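Local coordinates for protein phospholyase (Arthrobacter aurescens, PDB 5G4I) that acts as a pyridoxal-phosphate-dependent phospholyase, a class III transaminase homologue that probably eliminates phosphate from phosphorylated amines such as ethanolamine phosphate, at residues Tyr61-His66 and Gly280-Asn285; Val67-Pro72 and Arg414-Phe419; Leu216-Phe221 and Val253-Gly258; His287-Val292 and Pro316-Ala321. All coordinates share one frame; numbering follows the deposited sequence.

Interaction 1: Tyr61-His66 and Gly280-Asn285; sequences YNNVPH and GKPMGN. With PLP (pyridoxal-5'-phosphate), chain C; PO4 (phosphate ion), chain D.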
loop_
_atom_site.group_PDB
_atom_site.type_symbol
_atom_site.label_atom_id
_atom_site.label_comp_id
_atom_site.label_asym_id
_atom_site.label_seq_id
_atom_site.Cartn_x
_atom_site.Cartn_y
_atom_site.Cartn_z
ATOM N N TYR A 61 -6.911 4.963 22.900
ATOM C CA TYR A 61 -5.791 5.159 21.964
ATOM C C TYR A 61 -6.041 4.901 20.487
ATOM O O TYR A 61 -5.474 5.600 19.636
ATOM C CB TYR A 61 -4.526 4.301 22.456
ATOM C CG TYR A 61 -3.356 4.302 21.474
ATOM C CD1 TYR A 61 -2.637 5.413 21.287
ATOM C CD2 TYR A 61 -3.229 3.252 20.595
ATOM C CE1 TYR A 61 -1.664 5.450 20.274
ATOM C CE2 TYR A 61 -2.290 3.291 19.582
ATOM C CZ TYR A 61 -1.537 4.380 19.515
ATOM O OH TYR A 61 -0.616 4.366 18.451
ATOM N N ASN A 62 -6.751 3.821 20.146
ATOM C CA ASN A 62 -6.762 3.339 18.741
ATOM C C ASN A 62 -7.765 4.062 17.854
ATOM O O ASN A 62 -8.967 4.022 18.105
ATOM C CB ASN A 62 -6.992 1.827 18.680
ATOM C CG ASN A 62 -5.749 1.070 19.195
ATOM O OD1 ASN A 62 -4.680 1.072 18.559
ATOM N ND2 ASN A 62 -5.836 0.614 20.469
ATOM N N ASN A 63 -7.253 4.693 16.769
ATOM C CA ASN A 63 -8.088 5.325 15.778
ATOM C C ASN A 63 -8.414 4.487 14.524
ATOM O O ASN A 63 -9.394 4.792 13.802
ATOM C CB ASN A 63 -7.522 6.645 15.303
ATOM C CG ASN A 63 -6.188 6.523 14.600
ATOM O OD1 ASN A 63 -5.494 5.521 14.681
ATOM N ND2 ASN A 63 -5.830 7.616 13.868
ATOM N N VAL A 64 -7.715 3.380 14.280
ATOM C CA VAL A 64 -8.026 2.522 13.180
ATOM C C VAL A 64 -9.451 1.904 13.300
ATOM O O VAL A 64 -10.233 1.906 12.312
ATOM C CB VAL A 64 -6.885 1.473 12.919
ATOM C CG1 VAL A 64 -7.346 0.390 11.969
ATOM C CG2 VAL A 64 -5.637 2.175 12.416
ATOM N N PRO A 65 -9.871 1.346 14.481
ATOM C CA PRO A 65 -11.234 0.874 14.660
ATOM C C PRO A 65 -12.188 2.032 14.964
ATOM O O PRO A 65 -12.786 2.185 16.023
ATOM C CB PRO A 65 -11.104 -0.060 15.909
ATOM C CG PRO A 65 -10.021 0.495 16.646
ATOM C CD PRO A 65 -9.019 1.008 15.643
ATOM N N HIS A 66 -12.286 2.928 13.940
ATOM C CA HIS A 66 -13.100 4.157 14.000
ATOM C C HIS A 66 -14.526 3.938 14.540
ATOM O O HIS A 66 -15.008 4.771 15.359
ATOM C CB HIS A 66 -13.234 4.716 12.534
ATOM C CG HIS A 66 -13.776 6.120 12.434
ATOM N ND1 HIS A 66 -13.127 7.204 12.977
ATOM C CD2 HIS A 66 -14.887 6.595 11.811
ATOM C CE1 HIS A 66 -13.822 8.297 12.662
ATOM N NE2 HIS A 66 -14.886 7.949 11.991
ATOM N N GLY A 280 -6.318 7.632 5.350
ATOM C CA GLY A 280 -5.988 6.210 5.601
ATOM C C GLY A 280 -6.602 5.858 6.963
ATOM O O GLY A 280 -7.782 6.124 7.238
ATOM N N LYS A 281 -5.766 5.315 7.869
ATOM C CA LYS A 281 -6.106 4.724 9.197
ATOM C C LYS A 281 -7.601 4.357 9.388
ATOM O O LYS A 281 -7.976 3.172 9.185
ATOM C CB LYS A 281 -5.386 5.468 10.306
ATOM C CG LYS A 281 -3.883 5.132 10.413
ATOM C CD LYS A 281 -3.184 5.800 11.637
ATOM C CE LYS A 281 -1.642 5.452 11.824
ATOM N NZ LYS A 281 -0.908 6.541 11.125
ATOM N N PRO A 282 -8.441 5.266 9.981
ATOM C CA PRO A 282 -9.850 4.864 10.211
ATOM C C PRO A 282 -10.694 4.375 9.065
ATOM O O PRO A 282 -11.810 3.826 9.307
ATOM C CB PRO A 282 -10.493 6.208 10.737
ATOM C CG PRO A 282 -9.644 7.244 10.040
ATOM C CD PRO A 282 -8.272 6.708 10.209
ATOM N N MET A 283 -10.353 4.742 7.820
ATOM C CA MET A 283 -11.385 4.726 6.773
ATOM C C MET A 283 -12.109 3.426 6.487
ATOM O O MET A 283 -13.288 3.407 6.073
ATOM C CB MET A 283 -10.966 5.421 5.499
ATOM C CG MET A 283 -10.227 4.746 4.583
ATOM S SD MET A 283 -9.523 5.844 3.207
ATOM C CE MET A 283 -10.695 6.099 2.075
ATOM N N GLY A 284 -11.452 2.261 6.762
ATOM C CA GLY A 284 -12.050 0.931 6.628
ATOM C C GLY A 284 -12.175 0.110 7.926
ATOM O O GLY A 284 -12.327 -1.113 7.873
ATOM N N ASN A 285 -12.097 0.801 9.064
ATOM C CA ASN A 285 -12.184 0.155 10.403
ATOM C C ASN A 285 -11.035 -0.802 10.734
ATOM O O ASN A 285 -11.158 -1.593 11.676
ATOM C CB ASN A 285 -13.512 -0.530 10.677
ATOM C CG ASN A 285 -13.927 -0.413 12.169
ATOM O OD1 ASN A 285 -13.880 0.693 12.720
ATOM N ND2 ASN A 285 -14.384 -1.505 12.788
HETATM N N1 PLP C . 0.458 10.243 7.852
HETATM C C2 PLP C . -0.019 10.335 9.117
HETATM C C2A PLP C . -0.382 11.681 9.686
HETATM C C3 PLP C . -0.186 9.113 9.942
HETATM O O3 PLP C . -0.664 9.180 11.215
HETATM C C4 PLP C . 0.187 7.818 9.329
HETATM C C4A PLP C . 0.057 6.545 10.073
HETATM C C5 PLP C . 0.697 7.854 7.937
HETATM C C6 PLP C . 0.802 9.076 7.278
HETATM C C5A PLP C . 1.100 6.575 7.239
HETATM O O4P PLP C . 0.034 5.631 7.322
HETATM P P PLP C . 0.273 4.092 6.912
HETATM O O1P PLP C . 0.990 3.505 8.104
HETATM O O2P PLP C . -1.121 3.553 6.695
HETATM O O3P PLP C . 1.111 4.175 5.659
HETATM P P PO4 D . -0.302 5.925 15.705
HETATM O O1 PO4 D . -0.815 7.201 15.374
HETATM O O2 PO4 D . -1.334 4.826 15.947
HETATM O O3 PO4 D . -0.033 6.259 17.169
HETATM O O4 PO4 D . 0.920 5.403 14.995
#
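Val64 meets the shaft of Lys281 at about a right angle, CG2 lying 3.9 Å from Lys281 CB with CG at a similar distance. Farther along the lysine, the Asn63 amide lies beside CD, with OD1 3.8 Å from it; Asn63 CG sits in the crowded position between its backbone N and carbonyl carbon (chi1 63°), which brings it to the lysine side. Beyond CB the lysine runs extended through CE and then turns at chi4 (93°), which sets NZ into its covalent bond with C4A of pyridoxal phosphate. NZ also makes a weak hydrogen bond to the cofactor O3. Behind the lysine, Pro282 CB packs 3.6 Å from His66 ND1, while the carbonyl O of Val64 receives a CA-H contact from Asn285, CA to O 3.2 Å. The Asn285 side chain reaches over the Pro65-His66 peptide, but its OD1 and ND2 are hydrogen-bonded farther on, to Val67 N and Gly68 O. Thr311 of the second subunit packs on both Val64 and Lys281. Every residue that touches is buried. A lysine Schiff base held between a loop of its own chain and the partner subunit is the internal aldimine site of class III, fold type I enzymes.

Interaction 2: Val67-Pro72 and Arg414-Phe419; sequences VGHANP and RPPLVF. With PO4 (phosphate ion), chain D.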
loop_
_atom_site.group_PDB
_atom_site.type_symbol
_atom_site.label_atom_id
_atom_site.label_comp_id
_atom_site.label_asym_id
_atom_site.label_seq_id
_atom_site.Cartn_x
_atom_site.Cartn_y
_atom_site.Cartn_z
ATOM N N VAL A 67 -15.207 2.856 14.126
ATOM C CA VAL A 67 -16.568 2.553 14.567
ATOM C C VAL A 67 -16.672 1.422 15.603
ATOM O O VAL A 67 -17.736 0.790 15.754
ATOM C CB VAL A 67 -17.555 2.392 13.384
ATOM C CG1 VAL A 67 -17.677 3.757 12.626
ATOM C CG2 VAL A 67 -17.158 1.327 12.364
ATOM N N GLY A 68 -15.544 1.137 16.208
ATOM C CA GLY A 68 -15.459 0.206 17.320
ATOM C C GLY A 68 -14.921 -1.193 16.941
ATOM O O GLY A 68 -15.064 -1.669 15.771
ATOM N N HIS A 69 -14.243 -1.839 17.889
ATOM C CA HIS A 69 -13.780 -3.205 17.679
ATOM C C HIS A 69 -14.920 -4.202 17.370
ATOM O O HIS A 69 -15.991 -4.159 18.020
ATOM C CB HIS A 69 -13.030 -3.700 18.949
ATOM C CG HIS A 69 -11.845 -2.873 19.284
ATOM N ND1 HIS A 69 -10.681 -2.911 18.552
ATOM C CD2 HIS A 69 -11.635 -1.942 20.265
ATOM C CE1 HIS A 69 -9.815 -2.051 19.074
ATOM N NE2 HIS A 69 -10.375 -1.454 20.121
ATOM N N ALA A 70 -14.674 -5.065 16.359
ATOM C CA ALA A 70 -15.656 -6.089 15.991
ATOM C C ALA A 70 -17.037 -5.607 15.544
ATOM O O ALA A 70 -18.034 -6.282 15.678
ATOM C CB ALA A 70 -15.776 -7.188 17.130
ATOM N N ASN A 71 -17.057 -4.367 14.997
ATOM C CA ASN A 71 -18.295 -3.791 14.562
ATOM C C ASN A 71 -18.995 -4.757 13.586
ATOM O O ASN A 71 -18.440 -5.132 12.504
ATOM C CB ASN A 71 -18.065 -2.408 13.870
ATOM C CG ASN A 71 -19.341 -1.752 13.428
ATOM O OD1 ASN A 71 -20.065 -2.293 12.524
ATOM N ND2 ASN A 71 -19.657 -0.575 14.030
ATOM N N PRO A 72 -20.243 -5.162 13.913
ATOM C CA PRO A 72 -20.857 -6.193 13.074
ATOM C C PRO A 72 -21.407 -5.749 11.756
ATOM O O PRO A 72 -21.493 -6.584 10.808
ATOM C CB PRO A 72 -21.947 -6.810 13.997
ATOM C CG PRO A 72 -22.269 -5.707 14.975
ATOM C CD PRO A 72 -20.974 -4.927 15.182
ATOM N N ARG A 414 -7.121 9.267 22.273
ATOM C CA ARG A 414 -7.634 9.253 20.890
ATOM C C ARG A 414 -8.345 7.932 20.753
ATOM O O ARG A 414 -7.926 7.069 20.024
ATOM C CB ARG A 414 -6.449 9.435 19.859
ATOM C CG ARG A 414 -6.834 9.371 18.330
ATOM C CD ARG A 414 -5.644 9.068 17.373
ATOM N NE ARG A 414 -5.197 7.705 17.700
ATOM C CZ ARG A 414 -4.049 7.167 17.234
ATOM N NH1 ARG A 414 -3.388 7.742 16.187
ATOM N NH2 ARG A 414 -3.634 5.954 17.548
ATOM N N PRO A 415 -9.555 7.838 21.359
ATOM C CA PRO A 415 -10.289 6.526 21.356
ATOM C C PRO A 415 -11.061 6.219 20.090
ATOM O O PRO A 415 -11.267 7.200 19.288
ATOM C CB PRO A 415 -11.262 6.711 22.535
ATOM C CG PRO A 415 -11.535 8.197 22.568
ATOM C CD PRO A 415 -10.216 8.838 22.241
ATOM N N PRO A 416 -11.545 5.020 19.842
ATOM C CA PRO A 416 -12.584 4.774 18.818
ATOM C C PRO A 416 -13.696 5.836 18.908
ATOM O O PRO A 416 -14.022 6.329 20.010
ATOM C CB PRO A 416 -13.076 3.342 19.127
ATOM C CG PRO A 416 -11.821 2.724 19.791
ATOM C CD PRO A 416 -11.245 3.799 20.659
ATOM N N LEU A 417 -14.273 6.240 17.759
ATOM C CA LEU A 417 -15.293 7.352 17.735
ATOM C C LEU A 417 -16.655 6.928 18.309
ATOM O O LEU A 417 -17.590 7.751 18.363
ATOM C CB LEU A 417 -15.418 7.980 16.318
ATOM C CG LEU A 417 -15.407 9.522 16.395
ATOM C CD1 LEU A 417 -14.044 10.092 16.655
ATOM C CD2 LEU A 417 -15.991 10.152 15.108
ATOM N N VAL A 418 -16.847 5.669 18.739
ATOM C CA VAL A 418 -17.995 5.203 19.497
ATOM C C VAL A 418 -17.815 5.396 21.016
ATOM O O VAL A 418 -18.706 5.036 21.801
ATOM C CB VAL A 418 -18.349 3.741 19.141
ATOM C CG1 VAL A 418 -18.861 3.599 17.761
ATOM C CG2 VAL A 418 -17.188 2.801 19.396
ATOM N N PHE A 419 -16.754 6.024 21.481
ATOM C CA PHE A 419 -16.496 6.328 22.914
ATOM C C PHE A 419 -17.430 7.451 23.320
ATOM O O PHE A 419 -17.595 8.511 22.660
ATOM C CB PHE A 419 -15.028 6.841 22.961
ATOM C CG PHE A 419 -14.378 7.077 24.321
ATOM C CD1 PHE A 419 -14.456 8.346 24.884
ATOM C CD2 PHE A 419 -13.557 6.122 24.924
ATOM C CE1 PHE A 419 -13.744 8.688 26.028
ATOM C CE2 PHE A 419 -12.848 6.453 26.071
ATOM C CZ PHE A 419 -12.922 7.724 26.590
HETATM P P PO4 D . -0.302 5.925 15.705
HETATM O O1 PO4 D . -0.815 7.201 15.374
HETATM O O2 PO4 D . -1.334 4.826 15.947
HETATM O O3 PO4 D . -0.033 6.259 17.169
HETATM O O4 PO4 D . 0.920 5.403 14.995
#
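Val418 turns its two methyl groups on the Val67-Gly68 backbone, CG2 reaching Gly68 CA at 3.7 Å and CG1 standing 3.6 Å from Val67 O. CG1 lies anti to the valine's carbonyl carbon (chi1 -68°) and CG2 between its N and that carbon, which brings both methyls to the glycine side. The Gly68 backbone angles (phi 102°) suit a glycine, and a CB there would sit tightly against CG2. Pro416 CB is directed toward the same glycine, 4.3 Å from Gly68 CA, and the proline CG approaches the His69 ring obliquely; His69 NE2 itself bonds to Asp59. The contact thus sets two turns against each other, a type II beta turn from Gly68 to Asn71 and a type I turn from Pro416 to Phe419, each leading into a helix. Asn71 is the N-cap of helix 72-82: OD1 accepts from Val74 N, while ND2 donates to Val67 O at 2.9 Å, nearly straight (167°), with the acceptor close to the amide plane. Just ahead of the second turn, Pro415 CG lies over one face of the Phe419 ring, offset toward its rim. At the far end of 414-419 the Arg414 guanidinium faces a phosphate ion edge-on, NH1 to O1 2.8 Å and NH2 to O2 3.0 Å, and it also reaches Gln254 OE1 and Tyr61 O. An alanine here would probably leave the phosphate without two donors and both of those oxygens without their arginine partner. The ion probably came from the crystallisation liquor, though its place is consistent with a site for a substrate's phosphate.

Interaction 3: Leu216-Phe221 and Val253-Gly258; sequences LFDPLF and VQSGFG. With PLP (pyridoxal-5'-phosphate), chain C; PO4 (phosphate ion), chain D.
Ser255 is pressed against Pro219 and Leu220 of a type I beta turn, 218-221, which follows strand 214-217 of the large mixed sheet; Asp218 opens it with an Asx turn. Segment 253-258 leaves the neighbouring parallel strand 247-251, so the ends of two adjacent parallel strands meet, and the second carries the cofactor-binding residues. The tight side is largely apolar: Leu220 CD1 lies 3.8 Å from Ser255 CB, and Pro219 CD 3.5 Å from Ser255 OG, whose hydroxyl is hydrogen-bonded to Glu252. The looser side, between Asp218 and Gln254, is buried too, and a water bridges it. That water donates to Asp218 OD1 at 2.8 Å and accepts from Gln254 N at 2.9 Å; a longer bond runs to Ser255 OG. Asp218 OD1 also takes Leu220 N, which comes from well above the carboxylate plane, while OD2 goes to Ser222. An alanine in place of Asp218 would probably leave the water, Leu220 N and Ser222 without their carboxylate partner, and the Asx turn would be lost. Gln254 bends at chi2 (-75°), carrying CD toward the active site. Its NE2 donates to O1 of the phosphate ion at 3.0 Å and to O3 of pyridoxal phosphate, the latter bond so short that its length is doubtful. Next to Gln254, Val253 CG1 rests 3.4 Å from C3 of the pyridine ring.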
loop_
_atom_site.group_PDB
_atom_site.type_symbol
_atom_site.label_atom_id
_atom_site.label_comp_id
_atom_site.label_asym_id
_atom_site.label_seq_id
_atom_site.Cartn_x
_atom_site.Cartn_y
_atom_site.Cartn_z
ATOM N N LEU A 216 3.010 20.216 3.013
ATOM C CA LEU A 216 2.310 18.990 3.430
ATOM C C LEU A 216 2.214 19.052 4.961
ATOM O O LEU A 216 3.217 19.311 5.678
ATOM C CB LEU A 216 3.179 17.753 3.055
ATOM C CG LEU A 216 2.780 16.394 3.585
ATOM C CD1 LEU A 216 1.375 15.983 3.189
ATOM C CD2 LEU A 216 3.809 15.335 3.146
ATOM N N PHE A 217 1.010 18.841 5.547
ATOM C CA PHE A 217 0.807 19.038 7.012
ATOM C C PHE A 217 -0.343 18.185 7.507
ATOM O O PHE A 217 -1.350 17.970 6.807
ATOM C CB PHE A 217 0.573 20.539 7.378
ATOM C CG PHE A 217 -0.797 21.085 6.993
ATOM C CD1 PHE A 217 -1.153 21.306 5.664
ATOM C CD2 PHE A 217 -1.751 21.400 7.970
ATOM C CE1 PHE A 217 -2.415 21.840 5.342
ATOM C CE2 PHE A 217 -3.004 21.946 7.653
ATOM C CZ PHE A 217 -3.331 22.162 6.341
ATOM N N ASP A 218 -0.195 17.749 8.792
ATOM C CA ASP A 218 -1.306 17.232 9.619
ATOM C C ASP A 218 -1.997 18.369 10.307
ATOM O O ASP A 218 -1.354 19.053 11.153
ATOM C CB ASP A 218 -0.734 16.239 10.658
ATOM C CG ASP A 218 -1.646 15.904 11.834
ATOM O OD1 ASP A 218 -2.879 16.118 11.742
ATOM O OD2 ASP A 218 -1.064 15.413 12.875
ATOM N N PRO A 219 -3.268 18.655 10.019
ATOM C CA PRO A 219 -3.954 19.851 10.680
ATOM C C PRO A 219 -3.938 19.893 12.207
ATOM O O PRO A 219 -3.943 20.962 12.805
ATOM C CB PRO A 219 -5.424 19.702 10.179
ATOM C CG PRO A 219 -5.291 19.081 8.835
ATOM C CD PRO A 219 -4.149 18.055 8.969
ATOM N N LEU A 220 -3.911 18.739 12.878
ATOM C CA LEU A 220 -3.821 18.654 14.354
ATOM C C LEU A 220 -2.375 18.862 14.868
ATOM O O LEU A 220 -2.147 19.033 16.125
ATOM C CB LEU A 220 -4.366 17.311 14.895
ATOM C CG LEU A 220 -5.918 17.308 15.001
ATOM C CD1 LEU A 220 -6.415 15.870 15.268
ATOM C CD2 LEU A 220 -6.437 18.241 16.120
ATOM N N PHE A 221 -1.358 18.776 13.949
ATOM C CA PHE A 221 0.061 18.797 14.373
ATOM C C PHE A 221 0.262 17.890 15.588
ATOM O O PHE A 221 0.892 18.315 16.605
ATOM C CB PHE A 221 0.533 20.251 14.576
ATOM C CG PHE A 221 0.518 21.040 13.251
ATOM C CD1 PHE A 221 1.589 20.926 12.353
ATOM C CD2 PHE A 221 -0.579 21.839 12.902
ATOM C CE1 PHE A 221 1.533 21.609 11.132
ATOM C CE2 PHE A 221 -0.593 22.495 11.697
ATOM C CZ PHE A 221 0.455 22.395 10.809
ATOM N N VAL A 253 -4.845 11.695 7.798
ATOM C CA VAL A 253 -4.803 10.347 8.431
ATOM C C VAL A 253 -5.118 10.422 9.893
ATOM O O VAL A 253 -5.867 9.490 10.386
ATOM C CB VAL A 253 -3.424 9.632 8.139
ATOM C CG1 VAL A 253 -3.338 8.338 8.919
ATOM C CG2 VAL A 253 -3.237 9.415 6.669
ATOM N N GLN A 254 -4.670 11.419 10.618
ATOM C CA GLN A 254 -4.965 11.604 12.063
ATOM C C GLN A 254 -6.216 12.458 12.344
ATOM O O GLN A 254 -6.897 12.218 13.388
ATOM C CB GLN A 254 -3.808 12.301 12.850
ATOM C CG GLN A 254 -2.509 11.541 12.844
ATOM C CD GLN A 254 -2.525 10.325 13.771
ATOM O OE1 GLN A 254 -3.265 10.234 14.703
ATOM N NE2 GLN A 254 -1.667 9.413 13.485
ATOM N N SER A 255 -6.537 13.455 11.516
ATOM C CA SER A 255 -7.551 14.396 11.823
ATOM C C SER A 255 -8.867 14.178 11.088
ATOM O O SER A 255 -9.816 14.938 11.342
ATOM C CB SER A 255 -7.067 15.829 11.548
ATOM O OG SER A 255 -6.672 16.018 10.193
ATOM N N GLY A 256 -8.928 13.234 10.157
ATOM C CA GLY A 256 -10.133 13.068 9.298
ATOM C C GLY A 256 -11.255 12.262 9.882
ATOM O O GLY A 256 -11.237 11.791 11.048
ATOM N N PHE A 257 -12.285 12.063 9.069
ATOM C CA PHE A 257 -13.457 11.212 9.426
ATOM C C PHE A 257 -14.135 11.711 10.707
ATOM O O PHE A 257 -14.726 10.942 11.506
ATOM C CB PHE A 257 -13.169 9.731 9.402
ATOM C CG PHE A 257 -12.862 9.213 7.997
ATOM C CD1 PHE A 257 -11.556 9.353 7.398
ATOM C CD2 PHE A 257 -13.882 8.674 7.208
ATOM C CE1 PHE A 257 -11.364 8.987 6.065
ATOM C CE2 PHE A 257 -13.667 8.313 5.878
ATOM C CZ PHE A 257 -12.401 8.491 5.322
ATOM N N GLY A 258 -14.139 13.024 10.935
ATOM C CA GLY A 258 -14.880 13.621 12.078
ATOM C C GLY A 258 -14.264 13.508 13.424
ATOM O O GLY A 258 -14.820 13.975 14.472
HETATM N N1 PLP C . 0.458 10.243 7.852
HETATM C C2 PLP C . -0.019 10.335 9.117
HETATM C C2A PLP C . -0.382 11.681 9.686
HETATM C C3 PLP C . -0.186 9.113 9.942
HETATM O O3 PLP C . -0.664 9.180 11.215
HETATM C C4 PLP C . 0.187 7.818 9.329
HETATM C C4A PLP C . 0.057 6.545 10.073
HETATM C C5 PLP C . 0.697 7.854 7.937
HETATM C C6 PLP C . 0.802 9.076 7.278
HETATM C C5A PLP C . 1.100 6.575 7.239
HETATM O O4P PLP C . 0.034 5.631 7.322
HETATM P P PLP C . 0.273 4.092 6.912
HETATM O O1P PLP C . 0.990 3.505 8.104
HETATM O O2P PLP C . -1.121 3.553 6.695
HETATM O O3P PLP C . 1.111 4.175 5.659
HETATM P P PO4 D . -0.302 5.925 15.705
HETATM O O1 PO4 D . -0.815 7.201 15.374
HETATM O O2 PO4 D . -1.334 4.826 15.947
HETATM O O3 PO4 D . -0.033 6.259 17.169
HETATM O O4 PO4 D . 0.920 5.403 14.995
HETATM O O HOH W 1 -4.002 14.148 10.128
#

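Interaction 4: His287-Val292 and Pro316-Ala321; sequences HPIGAV and PVSSAA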
loop_
_atom_site.group_PDB
_atom_site.type_symbol
_atom_site.label_atom_id
_atom_site.label_comp_id
_atom_site.label_asym_id
_atom_site.label_seq_id
_atom_site.Cartn_x
_atom_site.Cartn_y
_atom_site.Cartn_z
ATOM N N HIS A 287 -9.533 -2.400 7.670
ATOM C CA HIS A 287 -9.294 -2.898 6.277
ATOM C C HIS A 287 -8.215 -2.012 5.637
ATOM O O HIS A 287 -8.224 -0.748 5.842
ATOM C CB HIS A 287 -10.571 -2.819 5.470
ATOM C CG HIS A 287 -10.550 -3.694 4.238
ATOM N ND1 HIS A 287 -10.742 -5.082 4.289
ATOM C CD2 HIS A 287 -10.278 -3.426 2.934
ATOM C CE1 HIS A 287 -10.597 -5.595 3.086
ATOM N NE2 HIS A 287 -10.352 -4.606 2.232
ATOM N N PRO A 288 -7.318 -2.499 4.771
ATOM C CA PRO A 288 -6.258 -1.600 4.204
ATOM C C PRO A 288 -6.815 -0.722 3.061
ATOM O O PRO A 288 -7.082 -1.256 1.992
ATOM C CB PRO A 288 -5.171 -2.625 3.735
ATOM C CG PRO A 288 -5.515 -3.974 4.411
ATOM C CD PRO A 288 -7.029 -3.925 4.471
ATOM N N ILE A 289 -7.085 0.514 3.383
ATOM C CA ILE A 289 -7.675 1.479 2.411
ATOM C C ILE A 289 -6.987 2.845 2.722
ATOM O O ILE A 289 -6.818 3.224 3.902
ATOM C CB ILE A 289 -9.216 1.659 2.518
ATOM C CG1 ILE A 289 -9.996 0.367 2.633
ATOM C CG2 ILE A 289 -9.761 2.499 1.353
ATOM C CD1 ILE A 289 -11.474 0.563 2.922
ATOM N N GLY A 290 -6.665 3.575 1.625
ATOM C CA GLY A 290 -6.316 4.975 1.666
ATOM C C GLY A 290 -6.917 5.688 0.452
ATOM O O GLY A 290 -7.574 5.095 -0.378
ATOM N N ALA A 291 -6.712 7.002 0.417
ATOM C CA ALA A 291 -7.183 7.812 -0.759
ATOM C C ALA A 291 -6.448 9.121 -0.884
ATOM O O ALA A 291 -5.977 9.706 0.090
ATOM C CB ALA A 291 -8.716 8.097 -0.663
ATOM N N VAL A 292 -6.460 9.642 -2.152
ATOM C CA VAL A 292 -6.101 11.037 -2.475
ATOM C C VAL A 292 -7.398 11.656 -3.116
ATOM O O VAL A 292 -7.906 11.169 -4.147
ATOM C CB VAL A 292 -4.973 11.090 -3.504
ATOM C CG1 VAL A 292 -4.691 12.574 -3.842
ATOM C CG2 VAL A 292 -3.744 10.370 -3.055
ATOM N N PRO A 316 -14.258 -4.333 -4.869
ATOM C CA PRO A 316 -15.549 -4.228 -4.304
ATOM C C PRO A 316 -15.629 -4.450 -2.756
ATOM O O PRO A 316 -16.508 -3.908 -2.097
ATOM C CB PRO A 316 -16.351 -5.369 -5.017
ATOM C CG PRO A 316 -15.605 -5.616 -6.289
ATOM C CD PRO A 316 -14.182 -5.340 -5.954
ATOM N N VAL A 317 -14.722 -5.317 -2.225
ATOM C CA VAL A 317 -14.712 -5.626 -0.796
ATOM C C VAL A 317 -14.184 -4.435 0.083
ATOM O O VAL A 317 -14.803 -4.005 1.063
ATOM C CB VAL A 317 -13.965 -6.938 -0.518
ATOM C CG1 VAL A 317 -13.803 -7.140 0.972
ATOM C CG2 VAL A 317 -14.740 -8.080 -1.139
ATOM N N SER A 318 -13.063 -3.827 -0.362
ATOM C CA SER A 318 -12.602 -2.560 0.205
ATOM C C SER A 318 -13.683 -1.460 0.129
ATOM O O SER A 318 -13.896 -0.747 1.123
ATOM C CB SER A 318 -11.327 -2.079 -0.525
ATOM O OG SER A 318 -10.216 -2.939 -0.236
ATOM N N SER A 319 -14.355 -1.372 -1.017
ATOM C CA SER A 319 -15.437 -0.376 -1.183
ATOM C C SER A 319 -16.577 -0.652 -0.208
ATOM O O SER A 319 -17.137 0.301 0.380
ATOM C CB SER A 319 -15.906 -0.383 -2.630
ATOM O OG SER A 319 -14.836 -0.069 -3.559
ATOM N N ALA A 320 -16.977 -1.918 -0.045
ATOM C CA ALA A 320 -18.046 -2.312 0.928
ATOM C C ALA A 320 -17.651 -1.902 2.352
ATOM O O ALA A 320 -18.472 -1.392 3.148
ATOM C CB ALA A 320 -18.378 -3.805 0.793
ATOM N N ALA A 321 -16.372 -2.173 2.758
ATOM C CA ALA A 321 -15.858 -1.773 4.054
ATOM C C ALA A 321 -15.946 -0.247 4.302
ATOM O O ALA A 321 -16.470 0.234 5.341
ATOM C CB ALA A 321 -14.431 -2.210 4.207
HETATM O O HOH W 2 -8.022 -1.317 -0.578
#
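The imidazole of His287 presents its edge to Ser318, whose OG lies near the ring plane beside NE2, and Ile289 CG1 also sits at the edge, in plane. One face carries Pro288 CD, 3.5 Å above it and offset toward the rim. Val317 CG1 and Ala321 CB approach obliquely: CG1 comes within 4.1 Å of CE1, and the valine crosses the histidine at about a right angle. NE2 donates to Ser318 OG at 3.0 Å, but the angle at the hydrogen is only 124°, and the bond is weak. His287 CG stands anti to the backbone N (chi1 -161°), which places CG on the side of helix 316-331 while CB rests against Ala321 CB. Ile289 extends its chain to put CD1 3.3 Å from Ser318 O and near the methyl of Ala321. A water sits between Pro288 O and Ser318 OG, donating to the carbonyl at 2.7 Å. The contact joins the lead-in to strand 290-294 with the first turns of helix 316-331, close to the dimer interface: His287 meets its counterpart of the second subunit, rings at about 80°, and Pro288 of that subunit packs on His287 and Ser318. The chemistry is mixed: a bent bond and a water are the polar links between the segments, both at one serine hydroxyl, while small apolar groups fill the rest, so fit rather than strong pairing probably holds the strand lead-in to the helix.

How the interactions relate
All four contacts are buried, but they differ in place. Interaction 3, nearest the chain centre, and interaction 1 both hold the cofactor, the one through Gln254 and Val253, the other through the Schiff-base lysine; they share the phosphate ion with interaction 2. Interaction 2 lies farther out and is mainly apolar turn packing, yet it touches interaction 1 through Asn285 and Val67, and its arginine reaches interaction 3. Interaction 4 lies away from the centre, at the dimer interface, which interactions 1 and 2 also reach; it abuts interaction 1 through Met283 and Ile289. Interactions 3 and 4 reach the same sheet without touching, and only interaction 4 has a direct, though weak, hydrogen bond between its segments.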